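Local coordinates for glycosyl hydrolases family 31 family protein (Aspergillus niger, PDB 6DRU) that releases alpha-xylose from the non-reducing terminal glucose of xyloglucan oligosaccharides, as a glycoside hydrolase of family 31, at residues 50-55 with 239-244; 341-346 with 370-375; 442-447 with 477-482; 450-455 with 459-464; 510-515 with 604-609. All blocks are in the same frame, centred on the assembly; numbering follows the deposited sequence.

Contact 1. Residues 50-55 with 239-244; sequences PPIEGY and TGRAPA
Ile-52 and Gly-240 mark the closest approach of the two backbones, with CA atoms 7.3 Å apart, at the point where Gly-240 leaves helix 228-239 with a positive phi. The side chain of Ile-52 reaches across this gap. Its CG1 lies beside its own backbone N (chi1 -72°), which carries CD1 to the peptide joining Gly-240 to Arg-241: Ile-52 CD1 is 3.7 Å from Gly-240 CA and 3.6 Å from Arg-241 N. The other branch, Ile-52 CG2, lies 4.1 Å from Arg-241 CG, against the aliphatic part of the arginine. Beyond that point the contact turns polar. The Arg-241 chain bends at chi2 and brings its guanidinium edge to Glu-53, where Arg-241 NH2 donates to Glu-53 OE1 at 3.0 Å in a salt bridge; a weak bond from NH1 goes to the same oxygen. OE1 lies in the guanidinium plane, yet the nitrogen reaches it from well above the carboxylate plane, the two planes being 66° apart. Residues of helix 228-239 hold both charges in place: Gln-233 NE2 binds Glu-53 OE2, while Ser-236 OG and the carbonyl of Gln-233 take Arg-241 NE and NH2. The contact thus clips a loop of the N-terminal beta-rich region to the loop between helix 228-239 and strand 252-254 of the family 31 TIM barrel.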
# COMPACT_ATOMS: atom_id res chain seq x y z
N PRO A 50 11.28 -21.87 28.47
CA PRO A 50 10.07 -22.62 28.83
C PRO A 50 9.19 -21.82 29.78
O PRO A 50 9.67 -20.83 30.34
CB PRO A 50 10.62 -23.87 29.50
CG PRO A 50 11.88 -23.41 30.13
CD PRO A 50 12.46 -22.36 29.21
N PRO A 51 7.93 -22.22 29.95
CA PRO A 51 7.07 -21.52 30.92
C PRO A 51 7.70 -21.51 32.30
O PRO A 51 8.49 -22.39 32.66
CB PRO A 51 5.78 -22.35 30.90
CG PRO A 51 5.75 -22.95 29.54
CD PRO A 51 7.19 -23.23 29.18
N ILE A 52 7.35 -20.48 33.08
CA ILE A 52 7.87 -20.32 34.44
C ILE A 52 7.65 -21.59 35.25
O ILE A 52 8.43 -21.91 36.15
CB ILE A 52 7.21 -19.10 35.11
CG1 ILE A 52 7.74 -17.80 34.50
CG2 ILE A 52 7.44 -19.09 36.61
CD1 ILE A 52 6.87 -16.60 34.80
N GLU A 53 6.61 -22.35 34.91
CA GLU A 53 6.23 -23.54 35.65
C GLU A 53 5.56 -24.50 34.68
O GLU A 53 4.60 -24.12 34.00
CB GLU A 53 5.31 -23.16 36.81
CG GLU A 53 4.35 -24.22 37.28
CD GLU A 53 3.38 -23.68 38.31
OE1 GLU A 53 3.83 -22.93 39.20
OE2 GLU A 53 2.17 -23.97 38.21
N GLY A 54 6.07 -25.72 34.61
CA GLY A 54 5.53 -26.69 33.67
C GLY A 54 6.31 -27.98 33.73
O GLY A 54 7.22 -28.16 34.55
N TYR A 55 5.94 -28.90 32.83
CA TYR A 55 6.55 -30.22 32.77
C TYR A 55 7.93 -30.22 32.14
O TYR A 55 8.64 -31.23 32.24
CB TYR A 55 5.65 -31.17 31.97
CG TYR A 55 5.72 -30.95 30.48
CD1 TYR A 55 4.98 -29.96 29.86
CD2 TYR A 55 6.55 -31.74 29.68
CE1 TYR A 55 5.05 -29.75 28.50
CE2 TYR A 55 6.63 -31.53 28.32
CZ TYR A 55 5.88 -30.54 27.73
OH TYR A 55 5.95 -30.34 26.37
N THR A 239 3.04 -15.96 31.00
CA THR A 239 3.31 -14.56 30.70
C THR A 239 4.00 -13.80 31.82
O THR A 239 4.49 -12.69 31.58
CB THR A 239 2.00 -13.84 30.34
OG1 THR A 239 1.14 -13.84 31.48
CG2 THR A 239 1.31 -14.55 29.20
N GLY A 240 4.07 -14.36 33.03
CA GLY A 240 4.78 -13.69 34.10
C GLY A 240 4.14 -13.80 35.47
O GLY A 240 2.93 -13.61 35.62
N ARG A 241 4.96 -14.11 36.47
CA ARG A 241 4.53 -14.14 37.86
C ARG A 241 4.93 -12.82 38.53
O ARG A 241 6.10 -12.43 38.49
CB ARG A 241 5.16 -15.32 38.60
CG ARG A 241 4.59 -16.67 38.22
CD ARG A 241 3.28 -16.94 38.95
NE ARG A 241 2.63 -18.16 38.46
CZ ARG A 241 3.06 -19.39 38.72
NH1 ARG A 241 4.15 -19.57 39.46
NH2 ARG A 241 2.41 -20.44 38.24
N ALA A 242 3.95 -12.15 39.13
CA ALA A 242 4.19 -10.84 39.70
C ALA A 242 5.19 -10.92 40.85
O ALA A 242 5.28 -11.95 41.54
CB ALA A 242 2.89 -10.22 40.19
N PRO A 243 5.96 -9.87 41.08
CA PRO A 243 6.86 -9.82 42.23
C PRO A 243 6.11 -9.46 43.50
O PRO A 243 4.91 -9.17 43.49
CB PRO A 243 7.86 -8.73 41.84
CG PRO A 243 7.06 -7.82 40.96
CD PRO A 243 6.11 -8.69 40.20
N ALA A 244 6.84 -9.47 44.62
CA ALA A 244 6.13 -9.01 45.81
C ALA A 244 6.30 -7.50 45.96
O ALA A 244 7.41 -6.99 45.81
CB ALA A 244 6.64 -9.72 47.05

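Contact 2. Residues 341-346 with 370-375; sequences NGLLSA and PSARKF
Leu-343 turns its CG beside its own backbone N (chi1 -47°) while Phe-375 sets its CG anti to its N (chi1 -176°), and these two choices aim the leucine branches along the first turn of helix 370-385. The fork of Leu-343 straddles that turn. Leu-343 CD1 goes to the phenylalanine, 3.7 Å from Phe-375 CB, and touches CG and CD2 of the ring obliquely, the two side chains crossing at about a right angle. Leu-343 CD2 points the other way, toward the start of the helix, where it lies 3.8 Å from Ser-371 CB and 3.7 Å from Ala-372 N. Nearer the backbone the stems meet: Leu-343 CB is 3.7 Å from Ala-372 CB, and here the backbones are also closest, with CA atoms of these two residues 4.9 Å apart. The small alanine lets the loop come down almost onto the helix. Leu-338 of helix 335-340 packs on both Leu-343 and Phe-375 and extends the apolar cluster, and the backbone of Leu-343 is hydrogen-bonded to Asp-366. Nearby, Asn-341 packs against Thr-69 of a neighbouring subunit. All the pairs across the contact are apolar or carbon against backbone, so within these two segments the loop after helix 335-340 is held to helix 370-385 by dispersion and the burial of Leu-343, with no directional polar bond between them.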
# COMPACT_ATOMS: atom_id res chain seq x y z
N ASN A 341 20.97 10.45 18.09
CA ASN A 341 21.19 9.04 18.36
C ASN A 341 20.00 8.17 17.98
O ASN A 341 19.99 6.97 18.30
CB ASN A 341 21.55 8.84 19.83
CG ASN A 341 22.90 9.42 20.18
OD1 ASN A 341 23.93 8.75 20.05
ND2 ASN A 341 22.92 10.67 20.61
N GLY A 342 19.00 8.73 17.31
CA GLY A 342 17.85 7.95 16.87
C GLY A 342 17.06 7.33 18.01
O GLY A 342 16.67 6.16 17.92
N LEU A 343 16.82 8.10 19.07
CA LEU A 343 16.08 7.61 20.22
C LEU A 343 14.63 8.10 20.24
O LEU A 343 13.95 7.96 21.26
CB LEU A 343 16.78 8.03 21.51
CG LEU A 343 18.29 7.78 21.57
CD1 LEU A 343 18.85 8.27 22.89
CD2 LEU A 343 18.59 6.30 21.37
N LEU A 344 14.15 8.65 19.13
CA LEU A 344 12.79 9.15 19.03
C LEU A 344 12.04 8.40 17.95
O LEU A 344 12.58 8.16 16.86
CB LEU A 344 12.76 10.65 18.73
CG LEU A 344 13.53 11.58 19.67
CD1 LEU A 344 13.53 12.99 19.13
CD2 LEU A 344 12.92 11.54 21.06
N SER A 345 10.80 8.02 18.25
CA SER A 345 9.91 7.55 17.21
C SER A 345 9.51 8.72 16.31
O SER A 345 9.73 9.89 16.64
CB SER A 345 8.67 6.90 17.82
OG SER A 345 7.87 7.86 18.49
N ALA A 346 8.93 8.40 15.16
CA ALA A 346 8.57 9.44 14.22
C ALA A 346 7.49 8.92 13.28
O ALA A 346 7.52 7.76 12.88
CB ALA A 346 9.78 9.92 13.42
N PRO A 370 16.43 -0.13 22.89
CA PRO A 370 17.14 -0.32 24.17
C PRO A 370 18.04 0.84 24.53
O PRO A 370 18.17 1.15 25.72
CB PRO A 370 17.93 -1.61 23.93
CG PRO A 370 17.20 -2.31 22.83
CD PRO A 370 16.68 -1.22 21.94
N SER A 371 18.67 1.48 23.55
CA SER A 371 19.50 2.64 23.84
C SER A 371 18.67 3.80 24.38
O SER A 371 19.15 4.56 25.22
CB SER A 371 20.25 3.07 22.58
OG SER A 371 21.16 2.07 22.16
N ALA A 372 17.43 3.94 23.91
CA ALA A 372 16.57 5.01 24.40
C ALA A 372 16.11 4.74 25.83
O ALA A 372 15.98 5.67 26.64
CB ALA A 372 15.38 5.20 23.47
N ARG A 373 15.84 3.47 26.16
CA ARG A 373 15.51 3.13 27.54
C ARG A 373 16.65 3.48 28.48
O ARG A 373 16.43 3.94 29.61
CB ARG A 373 15.14 1.65 27.65
CG ARG A 373 13.87 1.27 26.90
CD ARG A 373 13.30 -0.03 27.43
NE ARG A 373 14.20 -1.16 27.23
CZ ARG A 373 14.20 -1.94 26.16
NH1 ARG A 373 13.35 -1.71 25.17
NH2 ARG A 373 15.05 -2.96 26.07
N LYS A 374 17.90 3.28 28.03
CA LYS A 374 19.04 3.63 28.86
C LYS A 374 19.19 5.13 29.00
O LYS A 374 19.49 5.64 30.08
CB LYS A 374 20.33 3.05 28.26
CG LYS A 374 21.58 3.71 28.82
CD LYS A 374 22.86 2.96 28.53
CE LYS A 374 24.04 3.93 28.39
NZ LYS A 374 23.95 5.05 29.36
N PHE A 375 18.96 5.87 27.91
CA PHE A 375 19.04 7.32 27.96
C PHE A 375 18.05 7.89 28.97
O PHE A 375 18.38 8.82 29.71
CB PHE A 375 18.79 7.91 26.57
CG PHE A 375 18.95 9.40 26.51
CD1 PHE A 375 17.91 10.25 26.85
CD2 PHE A 375 20.14 9.96 26.08
CE1 PHE A 375 18.05 11.62 26.79
CE2 PHE A 375 20.29 11.33 26.02
CZ PHE A 375 19.25 12.16 26.37

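Contact 3. Residues 442-447 with 477-482; sequences AHQQAI and QRFCSM
Gln-444 and Phe-479 pack helix 439-455 of the TIM barrel against the turn that leads into barrel strand 481-484. Starting at its root, Gln-444 CB lies 3.7 Å from Phe-479 CD2 and makes an off-centre CH-pi contact, with 4.2 Å between CB and the centroid of the Phe-479 ring. CG sits beside the backbone N and the chain runs extended beyond it, past the ring toward the strand. Gln-444 CG comes within 3.9 Å of Ser-481 OG, and Gln-444 CD within 4.1 Å of Phe-479 CD2. At the amide the two ends part: OE1 passes near Phe-479 CD2 and CE2 and is hydrogen-bonded to Ser-476 OG, just before 477-482, while NE2 turns to Ser-481. The amide and ring planes are 57° apart, so the two groups are not stacked. The phenylalanine ring is itself sandwiched, with Arg-478 CG over the centre of one face and Gln-445 N, offset toward the rim, over the other; Trp-441 adds an edge-to-face partner. Both ends of the buried Gln-444 amide have hydrogen-bonding partners and are thus satisfied. Ser-481 OG is also hydrogen-bonded with Ser-467 OG of the neighbouring strand. Gln-444 NE2 donates to Ser-481 OG in a bond 2.8 Å long, with a 157° angle at the hydrogen and the oxygen only 6° out of the amide plane.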
# COMPACT_ATOMS: atom_id res chain seq x y z
N ALA A 442 7.11 -1.91 26.94
CA ALA A 442 8.53 -1.58 26.97
C ALA A 442 8.82 -0.33 27.79
O ALA A 442 9.95 -0.17 28.27
CB ALA A 442 9.05 -1.39 25.54
N HIS A 443 7.82 0.54 27.97
CA HIS A 443 8.01 1.70 28.84
C HIS A 443 8.08 1.27 30.30
O HIS A 443 8.93 1.77 31.06
CB HIS A 443 6.89 2.71 28.62
CG HIS A 443 7.19 4.07 29.17
ND1 HIS A 443 8.40 4.71 28.98
CD2 HIS A 443 6.43 4.93 29.89
CE1 HIS A 443 8.37 5.89 29.56
NE2 HIS A 443 7.19 6.05 30.12
N GLN A 444 7.19 0.37 30.72
CA GLN A 444 7.33 -0.24 32.05
C GLN A 444 8.68 -0.92 32.19
O GLN A 444 9.34 -0.81 33.23
CB GLN A 444 6.20 -1.25 32.29
CG GLN A 444 4.80 -0.68 32.22
CD GLN A 444 3.74 -1.74 32.48
OE1 GLN A 444 3.39 -2.50 31.58
NE2 GLN A 444 3.24 -1.79 33.70
N GLN A 445 9.10 -1.64 31.15
CA GLN A 445 10.38 -2.35 31.18
C GLN A 445 11.55 -1.40 31.39
O GLN A 445 12.54 -1.78 32.02
CB GLN A 445 10.55 -3.14 29.88
CG GLN A 445 11.88 -3.86 29.73
CD GLN A 445 12.09 -4.41 28.33
OE1 GLN A 445 11.57 -3.88 27.35
NE2 GLN A 445 12.86 -5.49 28.23
N ALA A 446 11.46 -0.17 30.87
CA ALA A 446 12.55 0.78 31.03
C ALA A 446 12.84 1.06 32.50
O ALA A 446 14.01 1.10 32.91
CB ALA A 446 12.23 2.07 30.28
N ILE A 447 11.80 1.26 33.31
CA ILE A 447 12.02 1.53 34.73
C ILE A 447 12.29 0.24 35.49
O ILE A 447 13.06 0.24 36.46
CB ILE A 447 10.84 2.31 35.33
CG1 ILE A 447 10.69 3.66 34.66
CG2 ILE A 447 11.02 2.50 36.82
CD1 ILE A 447 9.64 3.67 33.62
N GLN A 477 2.20 -7.91 34.39
CA GLN A 477 2.27 -8.14 35.82
C GLN A 477 3.67 -8.52 36.29
O GLN A 477 3.91 -8.56 37.50
CB GLN A 477 1.28 -9.23 36.23
CG GLN A 477 1.62 -10.63 35.74
CD GLN A 477 1.09 -10.91 34.35
OE1 GLN A 477 0.51 -10.03 33.70
NE2 GLN A 477 1.27 -12.14 33.89
N ARG A 478 4.59 -8.80 35.37
CA ARG A 478 5.95 -9.18 35.75
C ARG A 478 6.76 -8.01 36.28
O ARG A 478 7.86 -8.24 36.80
CB ARG A 478 6.67 -9.79 34.54
CG ARG A 478 7.09 -8.77 33.51
CD ARG A 478 7.74 -9.42 32.30
NE ARG A 478 6.77 -10.20 31.53
CZ ARG A 478 7.07 -10.86 30.41
NH1 ARG A 478 8.30 -10.84 29.93
NH2 ARG A 478 6.12 -11.54 29.77
N PHE A 479 6.26 -6.79 36.18
CA PHE A 479 7.01 -5.60 36.56
C PHE A 479 6.57 -5.09 37.93
O PHE A 479 5.44 -5.32 38.37
CB PHE A 479 6.82 -4.48 35.53
CG PHE A 479 7.17 -4.87 34.13
CD1 PHE A 479 8.48 -5.20 33.79
CD2 PHE A 479 6.21 -4.89 33.13
CE1 PHE A 479 8.81 -5.55 32.50
CE2 PHE A 479 6.53 -5.24 31.84
CZ PHE A 479 7.83 -5.57 31.52
N CYS A 480 7.49 -4.40 38.61
CA CYS A 480 7.14 -3.62 39.79
C CYS A 480 6.30 -2.42 39.37
O CYS A 480 6.72 -1.27 39.53
CB CYS A 480 8.40 -3.15 40.53
SG CYS A 480 9.52 -4.45 41.11
N SER A 481 5.11 -2.68 38.82
CA SER A 481 4.32 -1.64 38.18
C SER A 481 2.85 -1.91 38.42
O SER A 481 2.39 -3.05 38.31
CB SER A 481 4.61 -1.59 36.68
OG SER A 481 3.91 -0.52 36.06
N MET A 482 2.11 -0.85 38.75
CA MET A 482 0.67 -0.93 38.98
C MET A 482 -0.07 -0.13 37.92
O MET A 482 0.39 0.93 37.49
CB MET A 482 0.31 -0.41 40.38
CG MET A 482 0.62 1.05 40.61
SD MET A 482 0.17 1.62 42.26
CE MET A 482 1.62 1.15 43.19

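Contact 4. Residues 450-455 with 459-464. With NAG (2-acetamido-2-deoxy-beta-D-glucopyranose), chain M.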
# COMPACT_ATOMS: atom_id res chain seq x y z
N GLY A 450 15.81 -0.25 35.23
CA GLY A 450 16.51 0.70 36.08
C GLY A 450 16.40 0.36 37.55
O GLY A 450 17.39 0.44 38.29
N PHE A 451 15.20 -0.00 38.01
CA PHE A 451 15.02 -0.44 39.39
C PHE A 451 15.94 -1.61 39.71
O PHE A 451 16.71 -1.57 40.67
CB PHE A 451 13.56 -0.81 39.64
CG PHE A 451 12.66 0.36 39.89
CD1 PHE A 451 13.18 1.60 40.20
CD2 PHE A 451 11.28 0.22 39.81
CE1 PHE A 451 12.34 2.68 40.43
CE2 PHE A 451 10.44 1.29 40.03
CZ PHE A 451 10.97 2.52 40.35
N ARG A 452 15.86 -2.68 38.90
CA ARG A 452 16.62 -3.88 39.18
C ARG A 452 18.12 -3.65 39.06
O ARG A 452 18.91 -4.34 39.71
CB ARG A 452 16.18 -5.01 38.25
CG ARG A 452 14.72 -5.40 38.40
CD ARG A 452 14.44 -5.91 39.80
NE ARG A 452 13.06 -6.36 39.95
CZ ARG A 452 12.55 -6.85 41.07
NH1 ARG A 452 13.32 -6.96 42.15
NH2 ARG A 452 11.29 -7.24 41.12
N ASN A 453 18.53 -2.67 38.25
CA ASN A 453 19.96 -2.38 38.09
C ASN A 453 20.51 -1.66 39.32
O ASN A 453 21.63 -1.95 39.76
CB ASN A 453 20.20 -1.55 36.83
CG ASN A 453 21.67 -1.30 36.56
OD1 ASN A 453 22.14 -0.16 36.63
ND2 ASN A 453 22.41 -2.36 36.25
N ALA A 454 19.75 -0.72 39.87
CA ALA A 454 20.22 0.03 41.03
C ALA A 454 20.32 -0.84 42.27
O ALA A 454 21.25 -0.70 43.06
CB ALA A 454 19.31 1.23 41.28
N THR A 455 19.37 -1.75 42.46
CA THR A 455 19.30 -2.58 43.66
C THR A 455 20.04 -3.90 43.53
O THR A 455 20.08 -4.66 44.51
CB THR A 455 17.84 -2.85 44.03
OG1 THR A 455 17.20 -3.58 42.98
CG2 THR A 455 17.09 -1.54 44.26
N GLU A 459 14.68 -9.61 38.31
CA GLU A 459 13.26 -9.38 38.08
C GLU A 459 12.46 -10.56 38.63
O GLU A 459 12.87 -11.72 38.53
CB GLU A 459 12.99 -9.18 36.59
CG GLU A 459 11.52 -8.98 36.24
CD GLU A 459 11.29 -8.84 34.74
OE1 GLU A 459 11.25 -9.88 34.05
OE2 GLU A 459 11.16 -7.69 34.27
N GLY A 460 11.31 -10.25 39.23
CA GLY A 460 10.49 -11.24 39.88
C GLY A 460 10.70 -11.34 41.38
O GLY A 460 9.80 -11.84 42.08
N SER A 461 11.84 -10.89 41.89
CA SER A 461 12.09 -10.88 43.32
C SER A 461 11.37 -9.69 43.96
O SER A 461 10.65 -8.93 43.30
CB SER A 461 13.59 -10.83 43.61
OG SER A 461 14.15 -9.60 43.21
N ALA A 462 11.55 -9.53 45.27
CA ALA A 462 10.85 -8.48 46.00
C ALA A 462 11.22 -7.10 45.46
O ALA A 462 12.39 -6.82 45.19
CB ALA A 462 11.17 -8.57 47.49
N CYS A 463 10.21 -6.25 45.31
CA CYS A 463 10.43 -4.89 44.83
C CYS A 463 10.80 -3.97 45.98
O CYS A 463 10.28 -4.11 47.09
CB CYS A 463 9.17 -4.35 44.14
SG CYS A 463 8.58 -5.28 42.71
N ASP A 464 11.70 -3.04 45.71
CA ASP A 464 11.96 -1.94 46.63
C ASP A 464 11.15 -0.70 46.27
O ASP A 464 10.82 0.10 47.16
CB ASP A 464 13.45 -1.58 46.64
CG ASP A 464 14.27 -2.53 47.48
OD1 ASP A 464 13.70 -3.50 48.02
OD2 ASP A 464 15.50 -2.31 47.59
C1 NAG M . 23.83 -2.05 35.96
C2 NAG M . 24.96 -3.04 36.20
C3 NAG M . 26.30 -2.39 36.30
C4 NAG M . 26.50 -1.37 35.20
C5 NAG M . 25.33 -0.42 35.15
C6 NAG M . 25.53 0.58 34.03
C7 NAG M . 24.60 -3.35 38.68
C8 NAG M . 24.31 -4.33 39.80
N2 NAG M . 24.69 -3.85 37.34
O3 NAG M . 27.30 -3.38 36.27
O4 NAG M . 27.68 -0.64 35.45
O5 NAG M . 24.16 -1.17 34.92
O6 NAG M . 24.39 1.41 33.94
O7 NAG M . 24.74 -2.18 38.95
O HOH W 1 9.91 -7.56 38.76
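Arg-452 reaches the carbonyls of Ser-461 and Ala-462, joining helix 439-455 to the loop that returns from it to barrel strand 467-469, a helix-to-strand connection of the TIM barrel. These are the direct hydrogen bonds: Arg-452 NH2 donates to Ser-461 O at 2.8 Å and Arg-452 NH1 to Ala-462 O at 3.2 Å, each meeting its oxygen from above the carbonyl plane. A water adds a bridge, accepting from Arg-452 NH2 and from Gly-460 N. As to charge, NE forms a salt bridge with Glu-448 one turn back on the helix, so the guanidinium is pinned from its own helix and from the loop. Among the van der Waals contacts, Glu-459 CA lies over one guanidinium face, 3.6 Å from Arg-452 NE, and Cys-463 SG sits obliquely near NH2. Further along, Thr-455 CG2 and Asp-464 OD2 pass each other at 3.8 Å; the threonine hydroxyl is instead paired with Thr-457 OG1. Asn-453 and Thr-455 belong to an Asn-Ala-Thr glycosylation sequon, and Asn-453, its CG anti to the backbone N, carries the sugar through a covalent 1.5 Å bond from Asn-453 ND2 to NAG C1.

Contact 5. Residues 510-515 with 604-609; sequences WGWWTV and NQFHLT
Phe-606, on helix 596-609, presses its ring against Gly-511 and Trp-512, just ahead of TIM-barrel strand 513-514, where Trp-512 is the centre of an inverse gamma turn. The tight part is the far end of the phenylalanine, buried against the glycine main chain. With CG anti to its backbone N (chi1 -177°), the ring reaches straight to the barrel-side backbone, and Phe-606 CZ lies 3.5 Å from Gly-511 CA. Because Gly-511 has no side chain, the ring can settle directly on the main chain. Its flank meets the indole more loosely: Phe-606 CE2 is 3.9 Å from Trp-512 CD1, and the two rings touch rim to rim with planes 47° apart. Phe-603, from the same helix, adds an edge-to-face partner for this tryptophan, and Ala-242 packs on Phe-606, so the buried end is largely aromatic. Farther along the helix, Leu-608 is exposed, and Thr-609 turns back on Gln-605: Thr-609 OG1 donates to Gln-605 O at 3.1 Å, while Thr-609 N reaches that same oxygen from the other face of its carbonyl plane.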
# COMPACT_ATOMS: atom_id res chain seq x y z
N TRP A 510 -3.57 -9.19 35.53
CA TRP A 510 -3.05 -8.00 36.20
C TRP A 510 -3.66 -7.91 37.59
O TRP A 510 -4.88 -7.81 37.73
CB TRP A 510 -3.37 -6.74 35.40
CG TRP A 510 -2.93 -6.80 33.97
CD1 TRP A 510 -1.99 -7.64 33.42
CD2 TRP A 510 -3.41 -5.99 32.89
NE1 TRP A 510 -1.87 -7.39 32.08
CE2 TRP A 510 -2.73 -6.38 31.73
CE3 TRP A 510 -4.36 -4.96 32.80
CZ2 TRP A 510 -2.96 -5.79 30.49
CZ3 TRP A 510 -4.58 -4.37 31.57
CH2 TRP A 510 -3.89 -4.79 30.43
N GLY A 511 -2.81 -7.93 38.62
CA GLY A 511 -3.27 -7.84 39.98
C GLY A 511 -3.09 -6.46 40.58
O GLY A 511 -3.93 -6.00 41.36
N TRP A 512 -2.00 -5.79 40.22
CA TRP A 512 -1.69 -4.46 40.74
C TRP A 512 -2.52 -3.43 39.98
O TRP A 512 -2.07 -2.79 39.02
CB TRP A 512 -0.20 -4.16 40.64
CG TRP A 512 0.70 -5.14 41.36
CD1 TRP A 512 0.41 -6.42 41.74
CD2 TRP A 512 2.04 -4.89 41.80
NE1 TRP A 512 1.48 -6.98 42.37
CE2 TRP A 512 2.50 -6.07 42.43
CE3 TRP A 512 2.90 -3.79 41.72
CZ2 TRP A 512 3.78 -6.17 42.97
CZ3 TRP A 512 4.17 -3.90 42.26
CH2 TRP A 512 4.60 -5.08 42.88
N TRP A 513 -3.77 -3.26 40.42
CA TRP A 513 -4.73 -2.39 39.76
C TRP A 513 -5.34 -1.44 40.79
O TRP A 513 -5.51 -1.80 41.96
CB TRP A 513 -5.82 -3.20 39.06
CG TRP A 513 -6.82 -2.37 38.32
CD1 TRP A 513 -6.73 -1.92 37.04
CD2 TRP A 513 -8.07 -1.88 38.83
NE1 TRP A 513 -7.85 -1.19 36.71
CE2 TRP A 513 -8.69 -1.15 37.80
CE3 TRP A 513 -8.72 -2.00 40.06
CZ2 TRP A 513 -9.93 -0.54 37.95
CZ3 TRP A 513 -9.95 -1.39 40.22
CH2 TRP A 513 -10.54 -0.67 39.17
N THR A 514 -5.68 -0.24 40.34
CA THR A 514 -6.22 0.79 41.22
C THR A 514 -6.95 1.83 40.38
O THR A 514 -7.02 1.74 39.16
CB THR A 514 -5.11 1.40 42.07
OG1 THR A 514 -5.58 2.61 42.69
CG2 THR A 514 -3.88 1.68 41.22
N VAL A 515 -7.50 2.84 41.07
CA VAL A 515 -8.27 3.91 40.44
C VAL A 515 -7.84 5.25 41.04
O VAL A 515 -7.00 5.31 41.94
CB VAL A 515 -9.79 3.73 40.62
CG1 VAL A 515 -10.32 2.63 39.74
CG2 VAL A 515 -10.12 3.47 42.08
N ASN A 604 1.18 -11.81 48.27
CA ASN A 604 2.18 -12.86 48.18
C ASN A 604 1.66 -14.06 47.40
O ASN A 604 2.41 -14.68 46.63
CB ASN A 604 2.62 -13.28 49.59
CG ASN A 604 3.65 -14.39 49.57
OD1 ASN A 604 3.32 -15.57 49.68
ND2 ASN A 604 4.92 -14.02 49.44
N GLN A 605 0.38 -14.41 47.58
CA GLN A 605 -0.19 -15.51 46.82
C GLN A 605 -0.32 -15.18 45.34
O GLN A 605 -0.16 -16.06 44.49
CB GLN A 605 -1.54 -15.91 47.41
CG GLN A 605 -1.43 -16.97 48.47
CD GLN A 605 -0.86 -18.27 47.92
OE1 GLN A 605 -1.34 -18.79 46.92
NE2 GLN A 605 0.18 -18.78 48.57
N PHE A 606 -0.62 -13.92 45.01
CA PHE A 606 -0.56 -13.49 43.62
C PHE A 606 0.85 -13.63 43.06
O PHE A 606 1.02 -13.89 41.87
CB PHE A 606 -1.06 -12.05 43.50
CG PHE A 606 -1.11 -11.54 42.08
CD1 PHE A 606 -1.90 -12.18 41.13
CD2 PHE A 606 -0.38 -10.43 41.70
CE1 PHE A 606 -1.95 -11.71 39.83
CE2 PHE A 606 -0.44 -9.96 40.40
CZ PHE A 606 -1.22 -10.60 39.47
N HIS A 607 1.86 -13.47 43.92
CA HIS A 607 3.24 -13.61 43.49
C HIS A 607 3.62 -15.07 43.26
O HIS A 607 4.49 -15.36 42.43
CB HIS A 607 4.17 -12.97 44.52
CG HIS A 607 5.54 -13.58 44.56
ND1 HIS A 607 6.44 -13.47 43.52
CD2 HIS A 607 6.16 -14.31 45.51
CE1 HIS A 607 7.56 -14.10 43.83
NE2 HIS A 607 7.41 -14.62 45.04
N LEU A 608 2.98 -16.01 43.96
CA LEU A 608 3.37 -17.41 43.87
C LEU A 608 2.60 -18.18 42.81
O LEU A 608 3.20 -18.94 42.04
CB LEU A 608 3.19 -18.10 45.22
CG LEU A 608 3.95 -17.55 46.43
CD1 LEU A 608 3.46 -18.23 47.70
CD2 LEU A 608 5.45 -17.75 46.27
N THR A 609 1.28 -18.00 42.75
CA THR A 609 0.43 -18.80 41.87
C THR A 609 -0.34 -17.96 40.86
O THR A 609 -1.08 -18.54 40.05
CB THR A 609 -0.55 -19.64 42.69
OG1 THR A 609 -1.21 -18.82 43.67
CG2 THR A 609 0.18 -20.78 43.40

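How the contacts relate
From the N terminus, contact 1 closes first, bringing a loop of the N-terminal beta region to the loop after helix 228-239 across 183 residues. Contact 2 follows in series, a short closure of the loop after helix 335-340 onto helix 370-385. Contact 3 then joins helix 439-455 to strand 481-484, and contact 4 is nested inside its loop; the Cys-463 to Cys-480 disulfide bonds the two. Contact 5 comes last, joining the neighbouring strand 513-514 region to helix 596-609. Segment 239-244 touches contacts 3, 4 and 5 through Gln-477, Cys-463 and His-607. Contact 2 lies further out, meeting contact 3 through Arg-373.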